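Local coordinates for monoamine oxidase regulatory protein, putative (Archaeoglobus fulgidus, PDB 1Q6W), which is of uncharacterised function but, as a MaoC-like protein of the hot-dog class, probably acts as a hydratase or dehydratase on acyl thioesters, at residues A[110-122]-A[131-143]. Sequence-based numbering, arbitrary orientation.
Sequences GDTIAASAEVVEK and VVTYKLEVKNQRG
Ala-114 and Lys-139, Ser-116 and Glu-137, and Glu-118 and Lys-135 exchange paired backbone hydrogen bonds across antiparallel strands 112-122 and 131-139, whose directions lie 145° apart. Beyond Val-119 the register slips at a classic beta bulge: Thr-133 O accepts from Val-120 N (2.9 Å) and, weakly, from Glu-121 N, while Thr-133 N returns a bond to Glu-121 O. On the buried face, Val-119 has CG1 anti to its backbone N (chi1 179°), which brings that methyl to Val-132 CG1 (3.8 Å) and puts its CG2 against Tyr-134 CE2 (3.6 Å); the tyrosine ring in turn meets Tyr-151. Ala-115 CB lies 4.1 Å from Val-138 CG2, and both residues pack under helix 68-84 at Ala-75. The other face is more polar. There Val-120 CG1 rests on Lys-135 CB (3.6 Å), while Lys-135 NZ swings along its own strand to Glu-137 OE2 (3.0 Å), a salt bridge on the anti lone pair. At the far end, Asn-140 OD1 takes Arg-142 N in an Asx turn, and the plane of the Asp-111 carboxylate is turned 60° from that of the Gln-141 amide, while Asp-111 OD1 accepts a hydrogen bond from Phe-108 N. With an alanine in place of Asp-111, the Phe-108 amide would probably lose its acceptor and a gap open beside Gln-141. This bulged hairpin forms neighbouring strands of the antiparallel sheet that wraps the central helix of the hot-dog fold.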
# COMPACT_ATOMS: atom_id res chain seq x y z
N GLY A 110 11.59 -7.64 -15.08
CA GLY A 110 12.13 -6.71 -16.07
C GLY A 110 11.13 -5.74 -16.67
O GLY A 110 11.42 -4.99 -17.60
N ASP A 111 9.92 -5.76 -16.12
CA ASP A 111 8.85 -4.92 -16.62
C ASP A 111 9.06 -3.46 -16.26
O ASP A 111 9.67 -3.13 -15.22
CB ASP A 111 7.50 -5.40 -16.08
CG ASP A 111 7.09 -6.77 -16.62
OD1 ASP A 111 6.06 -7.32 -16.16
OD2 ASP A 111 7.80 -7.28 -17.51
N THR A 112 8.54 -2.58 -17.11
CA THR A 112 8.63 -1.15 -16.90
C THR A 112 7.21 -0.64 -16.67
O THR A 112 6.40 -0.64 -17.59
CB THR A 112 9.24 -0.44 -18.12
OG1 THR A 112 10.53 -0.99 -18.38
CG2 THR A 112 9.36 1.05 -17.88
N ILE A 113 6.92 -0.22 -15.45
CA ILE A 113 5.58 0.25 -15.14
C ILE A 113 5.43 1.77 -15.18
O ILE A 113 6.37 2.50 -14.90
CB ILE A 113 5.14 -0.25 -13.77
CG1 ILE A 113 6.07 0.30 -12.69
CG2 ILE A 113 5.16 -1.78 -13.76
CD1 ILE A 113 5.67 -0.07 -11.30
N ALA A 114 4.24 2.22 -15.55
CA ALA A 114 3.94 3.65 -15.64
C ALA A 114 2.57 3.87 -15.01
O ALA A 114 1.61 3.16 -15.30
CB ALA A 114 3.92 4.08 -17.06
N ALA A 115 2.48 4.88 -14.14
CA ALA A 115 1.24 5.15 -13.46
C ALA A 115 0.66 6.49 -13.84
O ALA A 115 1.39 7.42 -14.19
CB ALA A 115 1.46 5.09 -11.96
N SER A 116 -0.65 6.59 -13.75
CA SER A 116 -1.34 7.83 -14.03
C SER A 116 -2.45 7.98 -13.00
O SER A 116 -3.01 6.98 -12.54
CB SER A 116 -1.95 7.79 -15.44
OG SER A 116 -2.93 6.77 -15.57
N ALA A 117 -2.74 9.22 -12.63
CA ALA A 117 -3.80 9.49 -11.68
C ALA A 117 -4.77 10.50 -12.30
O ALA A 117 -4.35 11.46 -12.96
CB ALA A 117 -3.22 10.02 -10.41
N GLU A 118 -6.07 10.29 -12.10
CA GLU A 118 -7.06 11.20 -12.65
C GLU A 118 -8.06 11.60 -11.58
O GLU A 118 -8.52 10.76 -10.81
CB GLU A 118 -7.78 10.54 -13.82
CG GLU A 118 -8.81 11.41 -14.48
CD GLU A 118 -9.52 10.71 -15.60
OE1 GLU A 118 -10.40 11.34 -16.24
OE2 GLU A 118 -9.20 9.52 -15.85
N VAL A 119 -8.39 12.89 -11.51
CA VAL A 119 -9.35 13.34 -10.52
C VAL A 119 -10.73 12.87 -10.95
O VAL A 119 -11.19 13.20 -12.05
CB VAL A 119 -9.38 14.87 -10.39
CG1 VAL A 119 -10.44 15.29 -9.35
CG2 VAL A 119 -7.98 15.38 -10.02
N VAL A 120 -11.39 12.12 -10.08
CA VAL A 120 -12.71 11.60 -10.41
C VAL A 120 -13.82 12.06 -9.47
O VAL A 120 -14.99 11.89 -9.78
CB VAL A 120 -12.70 10.06 -10.44
CG1 VAL A 120 -11.72 9.58 -11.50
CG2 VAL A 120 -12.37 9.50 -9.05
N GLU A 121 -13.46 12.64 -8.34
CA GLU A 121 -14.47 13.08 -7.39
C GLU A 121 -13.99 14.17 -6.43
O GLU A 121 -12.80 14.27 -6.10
CB GLU A 121 -14.97 11.87 -6.61
CG GLU A 121 -16.00 12.19 -5.55
CD GLU A 121 -16.50 10.93 -4.84
OE1 GLU A 121 -17.30 11.06 -3.89
OE2 GLU A 121 -16.10 9.81 -5.24
N LYS A 122 -14.94 14.98 -5.99
CA LYS A 122 -14.66 16.06 -5.05
C LYS A 122 -15.84 16.15 -4.12
O LYS A 122 -16.99 16.13 -4.54
CB LYS A 122 -14.49 17.39 -5.77
CG LYS A 122 -13.34 17.42 -6.75
CD LYS A 122 -13.15 18.80 -7.32
CE LYS A 122 -12.91 19.81 -6.22
NZ LYS A 122 -12.68 21.17 -6.77
N VAL A 131 -12.39 16.83 0.24
CA VAL A 131 -11.64 15.65 -0.16
C VAL A 131 -11.71 15.44 -1.67
O VAL A 131 -12.77 15.57 -2.29
CB VAL A 131 -12.14 14.37 0.55
CG1 VAL A 131 -12.01 14.52 2.05
CG2 VAL A 131 -13.56 14.09 0.17
N VAL A 132 -10.56 15.13 -2.26
CA VAL A 132 -10.46 14.89 -3.68
C VAL A 132 -10.17 13.41 -3.86
O VAL A 132 -9.33 12.85 -3.15
CB VAL A 132 -9.33 15.73 -4.31
CG1 VAL A 132 -9.20 15.43 -5.81
CG2 VAL A 132 -9.61 17.21 -4.07
N THR A 133 -10.87 12.78 -4.79
CA THR A 133 -10.64 11.36 -5.05
C THR A 133 -9.98 11.16 -6.42
O THR A 133 -10.42 11.73 -7.42
CB THR A 133 -11.96 10.58 -5.00
OG1 THR A 133 -12.47 10.63 -3.67
CG2 THR A 133 -11.73 9.11 -5.42
N TYR A 134 -8.95 10.33 -6.45
CA TYR A 134 -8.22 10.07 -7.68
C TYR A 134 -8.34 8.63 -8.12
O TYR A 134 -8.46 7.73 -7.29
CB TYR A 134 -6.73 10.39 -7.51
CG TYR A 134 -6.44 11.81 -7.07
CD1 TYR A 134 -6.63 12.21 -5.75
CD2 TYR A 134 -5.96 12.75 -7.99
CE1 TYR A 134 -6.35 13.53 -5.35
CE2 TYR A 134 -5.68 14.06 -7.61
CZ TYR A 134 -5.87 14.44 -6.29
OH TYR A 134 -5.58 15.75 -5.93
N LYS A 135 -8.31 8.42 -9.42
CA LYS A 135 -8.35 7.08 -9.97
C LYS A 135 -6.92 6.79 -10.41
O LYS A 135 -6.36 7.52 -11.22
CB LYS A 135 -9.29 7.00 -11.17
CG LYS A 135 -9.49 5.59 -11.68
CD LYS A 135 -10.42 5.57 -12.89
CE LYS A 135 -10.84 4.15 -13.26
NZ LYS A 135 -9.68 3.26 -13.60
N LEU A 136 -6.32 5.75 -9.85
CA LEU A 136 -4.97 5.39 -10.20
C LEU A 136 -4.93 4.24 -11.20
O LEU A 136 -5.66 3.26 -11.06
CB LEU A 136 -4.20 4.99 -8.94
CG LEU A 136 -2.74 4.56 -9.14
CD1 LEU A 136 -1.95 5.72 -9.72
CD2 LEU A 136 -2.15 4.14 -7.82
N GLU A 137 -4.08 4.38 -12.20
CA GLU A 137 -3.92 3.34 -13.22
C GLU A 137 -2.45 3.09 -13.47
O GLU A 137 -1.68 4.02 -13.68
CB GLU A 137 -4.60 3.76 -14.52
CG GLU A 137 -5.97 3.17 -14.69
CD GLU A 137 -6.65 3.64 -15.95
OE1 GLU A 137 -5.99 3.67 -17.02
OE2 GLU A 137 -7.86 3.96 -15.89
N VAL A 138 -2.06 1.83 -13.43
CA VAL A 138 -0.68 1.44 -13.65
C VAL A 138 -0.61 0.49 -14.86
O VAL A 138 -1.30 -0.53 -14.87
CB VAL A 138 -0.11 0.74 -12.41
CG1 VAL A 138 1.39 0.52 -12.57
CG2 VAL A 138 -0.37 1.55 -11.18
N LYS A 139 0.20 0.85 -15.86
CA LYS A 139 0.34 0.02 -17.07
C LYS A 139 1.78 -0.39 -17.29
O LYS A 139 2.69 0.34 -16.89
CB LYS A 139 -0.15 0.78 -18.31
CG LYS A 139 -1.64 1.12 -18.32
CD LYS A 139 -2.00 1.92 -19.56
CE LYS A 139 -3.47 2.32 -19.60
NZ LYS A 139 -3.73 3.29 -20.71
N ASN A 140 2.00 -1.55 -17.92
CA ASN A 140 3.36 -2.00 -18.19
C ASN A 140 3.84 -1.55 -19.57
O ASN A 140 3.12 -0.86 -20.29
CB ASN A 140 3.49 -3.52 -18.06
CG ASN A 140 2.56 -4.27 -18.98
OD1 ASN A 140 2.31 -3.85 -20.11
ND2 ASN A 140 2.04 -5.39 -18.50
N GLN A 141 5.04 -1.94 -19.95
CA GLN A 141 5.61 -1.54 -21.21
C GLN A 141 4.78 -1.85 -22.44
O GLN A 141 4.89 -1.16 -23.45
CB GLN A 141 7.03 -2.11 -21.39
CG GLN A 141 7.14 -3.62 -21.47
CD GLN A 141 7.11 -4.31 -20.12
OE1 GLN A 141 7.52 -5.46 -20.01
NE2 GLN A 141 6.62 -3.62 -19.10
N ARG A 142 3.93 -2.87 -22.39
CA ARG A 142 3.12 -3.16 -23.55
C ARG A 142 1.66 -2.74 -23.41
O ARG A 142 0.75 -3.38 -23.95
CB ARG A 142 3.25 -4.65 -23.93
CG ARG A 142 3.14 -5.61 -22.81
CD ARG A 142 3.32 -7.05 -23.29
NE ARG A 142 3.30 -7.97 -22.15
CZ ARG A 142 4.33 -8.16 -21.34
NH1 ARG A 142 5.47 -7.51 -21.54
NH2 ARG A 142 4.22 -8.99 -20.30
N GLY A 143 1.44 -1.65 -22.68
CA GLY A 143 0.11 -1.10 -22.49
C GLY A 143 -0.87 -1.81 -21.58
O GLY A 143 -1.91 -1.24 -21.23